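PDB 3FLK: tartrate dehydrogenase/decarboxylase from Pseudomonas putida, which oxidises (+)-tartrate to oxaloglycolate with NAD, converts meso-tartrate to D-glycerate and oxidatively decarboxylates D-malate to pyruvate. Local coordinates for residues Ala9-Asp14 / Asp42-Ala47; Arg99-Tyr104 / Arg274-Leu279. The protein carries 1 engineered substitution. All blocks are in the same frame, centred on the assembly; numbering follows the deposited sequence.

Contact 1. Residues Ala9-Asp14 / Asp42-Ala47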
ATOM      1  N   ALA A   9      -1.085 -27.235 -18.163  1.00 20.37           N
ATOM      2  CA  ALA A   9      -0.658 -27.762 -16.876  1.00 19.66           C
ATOM      3  C   ALA A   9      -1.492 -27.125 -15.766  1.00 19.26           C
ATOM      4  O   ALA A   9      -1.337 -25.938 -15.464  1.00 19.07           O
ATOM      5  CB  ALA A   9       0.824 -27.508 -16.660  1.00 19.58           C
ATOM      6  N   ALA A  10      -2.392 -27.916 -15.185  1.00 18.71           N
ATOM      7  CA  ALA A  10      -3.258 -27.459 -14.101  1.00 18.24           C
ATOM      8  C   ALA A  10      -2.635 -27.809 -12.755  1.00 17.90           C
ATOM      9  O   ALA A  10      -2.370 -28.980 -12.464  1.00 17.82           O
ATOM     10  CB  ALA A  10      -4.649 -28.070 -14.234  1.00 18.32           C
ATOM     11  N   ILE A  11      -2.382 -26.783 -11.946  1.00 17.27           N
ATOM     12  CA  ILE A  11      -1.717 -26.951 -10.657  1.00 16.94           C
ATOM     13  C   ILE A  11      -2.529 -26.224  -9.582  1.00 16.59           C
ATOM     14  O   ILE A  11      -2.375 -25.015  -9.401  1.00 16.56           O
ATOM     15  CB  ILE A  11      -0.248 -26.422 -10.682  1.00 16.87           C
ATOM     16  CG1 ILE A  11       0.522 -26.990 -11.884  1.00 16.91           C
ATOM     17  CG2 ILE A  11       0.470 -26.748  -9.363  1.00 17.00           C
ATOM     18  CD1 ILE A  11       1.932 -26.428 -12.061  1.00 17.03           C
ATOM     19  N   PRO A  12      -3.415 -26.960  -8.880  1.00 16.24           N
ATOM     20  CA  PRO A  12      -4.282 -26.339  -7.872  1.00 15.91           C
ATOM     21  C   PRO A  12      -3.530 -25.742  -6.675  1.00 15.57           C
ATOM     22  O   PRO A  12      -3.900 -24.670  -6.193  1.00 15.36           O
ATOM     23  CB  PRO A  12      -5.200 -27.489  -7.428  1.00 15.99           C
ATOM     24  CG  PRO A  12      -4.491 -28.734  -7.806  1.00 16.21           C
ATOM     25  CD  PRO A  12      -3.657 -28.409  -9.010  1.00 16.15           C
ATOM     26  N   GLY A  13      -2.491 -26.430  -6.209  1.00 15.22           N
ATOM     27  CA  GLY A  13      -1.714 -25.971  -5.060  1.00 14.96           C
ATOM     28  C   GLY A  13      -2.388 -26.259  -3.731  1.00 14.88           C
ATOM     29  O   GLY A  13      -2.805 -27.392  -3.474  1.00 14.85           O
ATOM     30  N   ASP A  14      -2.501 -25.225  -2.898  1.00 14.59           N
ATOM     31  CA  ASP A  14      -3.012 -25.341  -1.530  1.00 14.53           C
ATOM     32  C   ASP A  14      -4.381 -24.694  -1.349  1.00 14.13           C
ATOM     33  O   ASP A  14      -4.799 -23.861  -2.161  1.00 14.01           O
ATOM     34  CB  ASP A  14      -2.042 -24.679  -0.539  1.00 14.77           C
ATOM     35  CG  ASP A  14      -0.688 -25.362  -0.487  1.00 15.81           C
ATOM     36  OD1 ASP A  14      -0.639 -26.607  -0.435  1.00 16.77           O
ATOM     37  OD2 ASP A  14       0.335 -24.644  -0.478  1.00 17.02           O
ATOM     38  N   ASP A  42      -3.684 -31.484 -17.865  1.00 27.06           N
ATOM     39  CA  ASP A  42      -3.001 -32.430 -16.990  1.00 26.86           C
ATOM     40  C   ASP A  42      -2.827 -31.793 -15.617  1.00 26.56           C
ATOM     41  O   ASP A  42      -2.374 -30.650 -15.507  1.00 26.27           O
ATOM     42  CB  ASP A  42      -1.640 -32.836 -17.565  1.00 27.00           C
ATOM     43  CG  ASP A  42      -1.756 -33.830 -18.712  1.00 27.79           C
ATOM     44  OD1 ASP A  42      -2.629 -34.724 -18.658  1.00 28.40           O
ATOM     45  OD2 ASP A  42      -0.956 -33.724 -19.666  1.00 28.19           O
ATOM     46  N   THR A  43      -3.195 -32.536 -14.577  1.00 26.23           N
ATOM     47  CA  THR A  43      -3.162 -32.026 -13.210  1.00 25.95           C
ATOM     48  C   THR A  43      -1.923 -32.516 -12.462  1.00 25.73           C
ATOM     49  O   THR A  43      -1.584 -33.700 -12.505  1.00 25.70           O
ATOM     50  CB  THR A  43      -4.449 -32.397 -12.438  1.00 26.02           C
ATOM     51  OG1 THR A  43      -5.593 -31.993 -13.198  1.00 26.34           O
ATOM     52  CG2 THR A  43      -4.491 -31.706 -11.077  1.00 26.01           C
ATOM     53  N   PHE A  44      -1.252 -31.586 -11.787  1.00 25.36           N
ATOM     54  CA  PHE A  44      -0.067 -31.889 -10.990  1.00 25.11           C
ATOM     55  C   PHE A  44      -0.338 -31.634  -9.514  1.00 25.08           C
ATOM     56  O   PHE A  44      -0.934 -30.615  -9.151  1.00 24.92           O
ATOM     57  CB  PHE A  44       1.130 -31.061 -11.467  1.00 25.00           C
ATOM     58  CG  PHE A  44       1.556 -31.365 -12.876  1.00 25.07           C
ATOM     59  CD1 PHE A  44       2.451 -32.396 -13.138  1.00 25.25           C
ATOM     60  CD2 PHE A  44       1.058 -30.625 -13.943  1.00 24.95           C
ATOM     61  CE1 PHE A  44       2.850 -32.682 -14.438  1.00 25.43           C
ATOM     62  CE2 PHE A  44       1.448 -30.907 -15.249  1.00 25.35           C
ATOM     63  CZ  PHE A  44       2.347 -31.937 -15.495  1.00 25.12           C
ATOM     64  N   GLU A  45       0.106 -32.567  -8.673  1.00 25.03           N
ATOM     65  CA  GLU A  45      -0.157 -32.526  -7.235  1.00 25.10           C
ATOM     66  C   GLU A  45       0.915 -31.759  -6.463  1.00 24.70           C
ATOM     67  O   GLU A  45       0.725 -31.429  -5.290  1.00 24.65           O
ATOM     68  CB  GLU A  45      -0.291 -33.946  -6.668  1.00 25.41           C
ATOM     69  CG  GLU A  45      -1.327 -34.823  -7.373  1.00 26.95           C
ATOM     70  CD  GLU A  45      -2.746 -34.297  -7.239  1.00 29.04           C
ATOM     71  OE1 GLU A  45      -3.245 -34.202  -6.096  1.00 30.45           O
ATOM     72  OE2 GLU A  45      -3.368 -33.990  -8.280  1.00 30.19           O
ATOM     73  N   TRP A  46       2.040 -31.481  -7.117  1.00 24.36           N
ATOM     74  CA  TRP A  46       3.117 -30.731  -6.474  1.00 23.97           C
ATOM     75  C   TRP A  46       2.889 -29.218  -6.500  1.00 23.68           C
ATOM     76  O   TRP A  46       1.801 -28.758  -6.863  1.00 23.63           O
ATOM     77  CB  TRP A  46       4.505 -31.134  -6.991  1.00 24.02           C
ATOM     78  CG  TRP A  46       4.604 -31.486  -8.447  1.00 23.88           C
ATOM     79  CD1 TRP A  46       4.459 -32.723  -9.003  1.00 23.82           C
ATOM     80  CD2 TRP A  46       4.928 -30.599  -9.524  1.00 23.89           C
ATOM     81  NE1 TRP A  46       4.651 -32.661 -10.362  1.00 24.05           N
ATOM     82  CE2 TRP A  46       4.943 -31.368 -10.708  1.00 24.10           C
ATOM     83  CE3 TRP A  46       5.199 -29.226  -9.604  1.00 23.94           C
ATOM     84  CZ2 TRP A  46       5.219 -30.810 -11.960  1.00 24.24           C
ATOM     85  CZ3 TRP A  46       5.470 -28.671 -10.849  1.00 23.97           C
ATOM     86  CH2 TRP A  46       5.477 -29.465 -12.011  1.00 24.12           C
ATOM     87  N   ALA A  47       3.914 -28.454  -6.117  1.00 23.30           N
ATOM     88  CA  ALA A  47       3.771 -27.021  -5.832  1.00 23.04           C
ATOM     89  C   ALA A  47       2.668 -26.816  -4.785  1.00 22.92           C
ATOM     90  O   ALA A  47       1.788 -25.958  -4.923  1.00 22.85           O
ATOM     91  CB  ALA A  47       3.502 -26.216  -7.111  1.00 23.00           C
TER
HETATM   92  O   HOH W   1      -0.882 -28.932  -7.016  1.00 14.02           O
HETATM   93  O   HOH W   2      -2.327 -29.781  -4.846  1.00 18.86           O
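Ala10 gives its amide to the chain of residues 42-47 and takes one back, the two-bond exchange of neighbouring parallel strands. Its N donates to Asp42 O at 2.8 Å, and its O receives the amide N of Phe44 at 2.9 Å. Thr43 CA adds a CH...O contact of 3.2 Å to the same Ala10 O. The next position would again call for a donor, but Pro12 has no N-H, and its CD rests 3.5 Å from Phe44 O. A water takes over beyond it, accepting from Gly13 N at 3.1 Å and lying within bonding distance of both Phe44 O and Trp46 O.

Apolar groups gather on the face that bears Ala9. Its CB meets Phe44 CE2 at 3.7 Å, and Tyr70 packs almost perpendicular to the Phe44 ring. Ile11 keeps CG1 beside its backbone N (chi1 -50°), near Phe44 CB, which leaves CG2 anti to that N and 3.8 Å from Ala47 CB. CD1 approaches CZ3 of the Trp46 indole, one face of which receives Phe44 CB. Helix 17-35 covers Ala10 and Pro12 on the other face, as befits a beta-alpha-beta crossover from strand 6-13 to strand 39-43. Gly13, with its positive phi, makes a CA-H...O contact of 3.5 Å from its CA to Ala47 O, a buried oxygen with no hydrogen-bond partner in the model. Direct pairing thus ends where proline removes a donor, and hydration and hydrophobic contact hold the diverging chains onward.

Contact 2. Residues Arg99-Tyr104 / Arg274-Leu279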
ATOM      1  N   ARG A  99      10.149 -16.438 -12.237  1.00 16.69           N
ATOM      2  CA  ARG A  99      11.513 -15.991 -12.532  1.00 17.31           C
ATOM      3  C   ARG A  99      12.231 -16.861 -13.556  1.00 17.54           C
ATOM      4  O   ARG A  99      12.851 -16.342 -14.486  1.00 17.74           O
ATOM      5  CB  ARG A  99      12.316 -15.824 -11.238  1.00 17.23           C
ATOM      6  CG  ARG A  99      11.711 -14.741 -10.360  1.00 17.45           C
ATOM      7  CD  ARG A  99      12.462 -14.469  -9.074  1.00 18.07           C
ATOM      8  NE  ARG A  99      11.839 -13.332  -8.397  1.00 18.91           N
ATOM      9  CZ  ARG A  99      12.443 -12.522  -7.533  1.00 19.45           C
ATOM     10  NH1 ARG A  99      13.714 -12.703  -7.199  1.00 19.32           N
ATOM     11  NH2 ARG A  99      11.761 -11.518  -7.002  1.00 19.86           N
ATOM     12  N   GLU A 100      12.125 -18.179 -13.406  1.00 17.96           N
ATOM     13  CA  GLU A 100      12.800 -19.094 -14.328  1.00 18.44           C
ATOM     14  C   GLU A 100      12.130 -19.210 -15.699  1.00 18.12           C
ATOM     15  O   GLU A 100      12.791 -19.543 -16.683  1.00 18.00           O
ATOM     16  CB  GLU A 100      13.026 -20.464 -13.686  1.00 18.64           C
ATOM     17  CG  GLU A 100      14.160 -20.441 -12.668  1.00 20.86           C
ATOM     18  CD  GLU A 100      14.372 -21.763 -11.962  1.00 22.71           C
ATOM     19  OE1 GLU A 100      14.432 -22.809 -12.645  1.00 24.04           O
ATOM     20  OE2 GLU A 100      14.500 -21.748 -10.720  1.00 24.10           O
ATOM     21  N   PHE A 101      10.831 -18.925 -15.764  1.00 17.92           N
ATOM     22  CA  PHE A 101      10.138 -18.842 -17.048  1.00 17.87           C
ATOM     23  C   PHE A 101      10.044 -17.400 -17.541  1.00 17.65           C
ATOM     24  O   PHE A 101       9.323 -17.106 -18.498  1.00 17.59           O
ATOM     25  CB  PHE A 101       8.749 -19.497 -16.985  1.00 18.01           C
ATOM     26  CG  PHE A 101       8.787 -21.002 -16.900  1.00 18.54           C
ATOM     27  CD1 PHE A 101       9.911 -21.715 -17.317  1.00 18.95           C
ATOM     28  CD2 PHE A 101       7.687 -21.708 -16.425  1.00 19.15           C
ATOM     29  CE1 PHE A 101       9.950 -23.105 -17.241  1.00 19.32           C
ATOM     30  CE2 PHE A 101       7.714 -23.103 -16.349  1.00 19.87           C
ATOM     31  CZ  PHE A 101       8.848 -23.800 -16.759  1.00 19.24           C
ATOM     32  N   ASP A 102      10.787 -16.512 -16.879  1.00 17.39           N
ATOM     33  CA  ASP A 102      10.884 -15.092 -17.237  1.00 17.17           C
ATOM     34  C   ASP A 102       9.525 -14.463 -17.571  1.00 16.64           C
ATOM     35  O   ASP A 102       9.351 -13.821 -18.616  1.00 16.16           O
ATOM     36  CB  ASP A 102      11.890 -14.883 -18.376  1.00 17.57           C
ATOM     37  CG  ASP A 102      12.549 -13.512 -18.330  1.00 18.89           C
ATOM     38  OD1 ASP A 102      12.825 -13.004 -17.218  1.00 20.10           O
ATOM     39  OD2 ASP A 102      12.798 -12.944 -19.412  1.00 21.14           O
ATOM     40  N   GLN A 103       8.572 -14.663 -16.665  1.00 15.88           N
ATOM     41  CA  GLN A 103       7.227 -14.126 -16.806  1.00 15.31           C
ATOM     42  C   GLN A 103       7.196 -12.709 -16.235  1.00 15.11           C
ATOM     43  O   GLN A 103       6.542 -12.453 -15.224  1.00 15.08           O
ATOM     44  CB  GLN A 103       6.217 -15.040 -16.092  1.00 15.21           C
ATOM     45  CG  GLN A 103       6.148 -16.455 -16.673  1.00 14.64           C
ATOM     46  CD  GLN A 103       5.420 -17.459 -15.781  1.00 14.91           C
ATOM     47  OE1 GLN A 103       5.105 -17.182 -14.621  1.00 14.59           O
ATOM     48  NE2 GLN A 103       5.163 -18.644 -16.327  1.00 14.30           N
ATOM     49  N   TYR A 104       7.904 -11.790 -16.892  1.00 14.84           N
ATOM     50  CA  TYR A 104       8.190 -10.474 -16.302  1.00 14.62           C
ATOM     51  C   TYR A 104       7.002  -9.510 -16.213  1.00 14.40           C
ATOM     52  O   TYR A 104       7.033  -8.560 -15.427  1.00 14.39           O
ATOM     53  CB  TYR A 104       9.414  -9.814 -16.959  1.00 14.84           C
ATOM     54  CG  TYR A 104       9.264  -9.461 -18.424  1.00 14.81           C
ATOM     55  CD1 TYR A 104       8.746  -8.227 -18.812  1.00 15.18           C
ATOM     56  CD2 TYR A 104       9.672 -10.346 -19.421  1.00 14.93           C
ATOM     57  CE1 TYR A 104       8.615  -7.891 -20.156  1.00 15.20           C
ATOM     58  CE2 TYR A 104       9.549 -10.016 -20.773  1.00 15.00           C
ATOM     59  CZ  TYR A 104       9.016  -8.788 -21.127  1.00 15.03           C
ATOM     60  OH  TYR A 104       8.883  -8.445 -22.454  1.00 16.42           O
ATOM     61  N   ARG A 274       7.155 -15.524 -25.575  1.00 21.85           N
ATOM     62  CA  ARG A 274       6.690 -16.909 -25.691  1.00 21.89           C
ATOM     63  C   ARG A 274       7.835 -17.920 -25.801  1.00 21.88           C
ATOM     64  O   ARG A 274       7.734 -18.919 -26.518  1.00 21.99           O
ATOM     65  CB  ARG A 274       5.682 -17.059 -26.841  1.00 22.02           C
ATOM     66  CG  ARG A 274       4.429 -16.221 -26.657  1.00 22.39           C
ATOM     67  CD  ARG A 274       3.621 -16.127 -27.934  1.00 23.26           C
ATOM     68  NE  ARG A 274       2.559 -15.128 -27.828  1.00 23.67           N
ATOM     69  CZ  ARG A 274       1.310 -15.388 -27.447  1.00 23.67           C
ATOM     70  NH1 ARG A 274       0.941 -16.624 -27.132  1.00 23.91           N
ATOM     71  NH2 ARG A 274       0.423 -14.404 -27.389  1.00 23.48           N
ATOM     72  N   ASN A 275       8.918 -17.652 -25.076  1.00 21.70           N
ATOM     73  CA  ASN A 275      10.035 -18.585 -24.971  1.00 21.65           C
ATOM     74  C   ASN A 275       9.739 -19.661 -23.935  1.00 21.34           C
ATOM     75  O   ASN A 275      10.264 -20.775 -24.009  1.00 21.46           O
ATOM     76  CB  ASN A 275      11.324 -17.845 -24.604  1.00 21.92           C
ATOM     77  CG  ASN A 275      11.824 -16.949 -25.722  1.00 22.69           C
ATOM     78  OD1 ASN A 275      11.643 -17.247 -26.905  1.00 24.22           O
ATOM     79  ND2 ASN A 275      12.466 -15.846 -25.353  1.00 23.40           N
ATOM     80  N   PHE A 276       8.891 -19.306 -22.973  1.00 20.77           N
ATOM     81  CA  PHE A 276       8.470 -20.202 -21.904  1.00 20.25           C
ATOM     82  C   PHE A 276       6.948 -20.122 -21.753  1.00 19.51           C
ATOM     83  O   PHE A 276       6.341 -19.144 -22.193  1.00 19.47           O
ATOM     84  CB  PHE A 276       9.145 -19.804 -20.589  1.00 20.56           C
ATOM     85  CG  PHE A 276      10.651 -19.813 -20.644  1.00 21.05           C
ATOM     86  CD1 PHE A 276      11.361 -21.000 -20.494  1.00 21.94           C
ATOM     87  CD2 PHE A 276      11.359 -18.629 -20.830  1.00 21.59           C
ATOM     88  CE1 PHE A 276      12.755 -21.012 -20.536  1.00 22.36           C
ATOM     89  CE2 PHE A 276      12.755 -18.630 -20.874  1.00 22.30           C
ATOM     90  CZ  PHE A 276      13.452 -19.825 -20.728  1.00 21.94           C
ATOM     91  N   PRO A 277       6.322 -21.153 -21.148  1.00 18.81           N
ATOM     92  CA  PRO A 277       4.887 -21.051 -20.872  1.00 18.25           C
ATOM     93  C   PRO A 277       4.562 -19.923 -19.892  1.00 17.43           C
ATOM     94  O   PRO A 277       5.306 -19.694 -18.932  1.00 17.33           O
ATOM     95  CB  PRO A 277       4.543 -22.411 -20.250  1.00 18.20           C
ATOM     96  CG  PRO A 277       5.839 -22.965 -19.774  1.00 18.74           C
ATOM     97  CD  PRO A 277       6.874 -22.452 -20.717  1.00 18.88           C
ATOM     98  N   SER A 278       3.473 -19.212 -20.159  1.00 16.71           N
ATOM     99  CA  SER A 278       2.973 -18.199 -19.241  1.00 16.09           C
ATOM    100  C   SER A 278       2.094 -18.861 -18.178  1.00 15.68           C
ATOM    101  O   SER A 278       1.667 -20.008 -18.341  1.00 15.67           O
ATOM    102  CB  SER A 278       2.203 -17.120 -20.002  1.00 16.25           C
ATOM    103  OG  SER A 278       3.070 -16.382 -20.847  1.00 16.04           O
ATOM    104  N   LEU A 279       1.839 -18.139 -17.090  1.00 14.95           N
ATOM    105  CA  LEU A 279       1.089 -18.677 -15.962  1.00 14.38           C
ATOM    106  C   LEU A 279      -0.127 -17.814 -15.646  1.00 14.12           C
ATOM    107  O   LEU A 279      -0.039 -16.586 -15.584  1.00 13.88           O
ATOM    108  CB  LEU A 279       1.994 -18.818 -14.732  1.00 14.31           C
ATOM    109  CG  LEU A 279       1.411 -19.466 -13.469  1.00 14.08           C
ATOM    110  CD1 LEU A 279       2.480 -20.247 -12.738  1.00 14.12           C
ATOM    111  CD2 LEU A 279       0.783 -18.429 -12.549  1.00 13.37           C
TER
HETATM  112  O   HOH W   3      12.223 -14.764 -22.290  1.00 34.58           O
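Phe101 and Phe276 meet with their rings nearly parallel, at 20°, but slid so far apart that they barely overlap, the centroids being 5.7 Å from each other. The rings come closest at Phe101 CD1 and Phe276 CD1, 3.6 Å apart, and Phe276 CB also rests on Phe101 O at 3.4 Å. The backbone of Phe101 shares the work: its CA makes an off-centre CH-pi contact 4.2 Å from the centroid of the Phe276 ring, while Glu100 O stands over the centre of one face of that ring. Pro277 supplies a second CH-pi contact, its CG lying over a face of the Phe101 ring and 3.9 Å from CE2 of that residue. Trp63 and Leu67 also pack against Phe101.

These backbone contacts come where helix 94-100 ends. Asp102, with positive phi, is the C-prime residue of a Schellman motif, in which Gln103 N returns to Arg98 O and Asp102 N, more weakly, to Arg99 O; an inverse gamma turn centred on Gln103 then leads toward strand 105-111. Arg98 itself lines the pocket of the bound oxalate.

Hydrogen bonding across the contact rests on the Gln103 amide. The chain runs extended beyond CG, with chi2 166° setting CD. NE2 lies at the edge of the Phe101 ring, in its plane, and donates to Pro277 O at 2.8 Å, the acceptor close to the amide plane and the N-H...O angle 154°. OE1, buried and without a polar partner, sits 3.5 Å from Leu279 CB. An alanine here would probably leave Pro277 O without this donor and open a gap beside Leu279 CB. Farther out, Asp102 OD2 forms a salt bridge with Arg170 and is weakly linked through a water to Asn275 ND2.

In the fold
Contact 1 closes before contact 2 opens along the chain, and their centres lie about 17 Å apart, with nearest atoms about 6 Å from each other. Both reach the same mixed sheet, in which strands 39-43, 6-13, 72-77 and 278-282 follow in that order. Strand 72-77 therefore stands between them: its Ile73 touches Ile11 of contact 1 and also Phe101 and Leu279 of contact 2. Leu67 of helix 63-67 likewise packs against both. Gly13 and the Leu279 side chain lie about 8 and 7 Å from the bound NADH, Leu279 also about 9 Å from the oxalate. Through strand 72-77 the shared sheet probably links a sequence-local pairing at its margin with a long-range tie near the ligands.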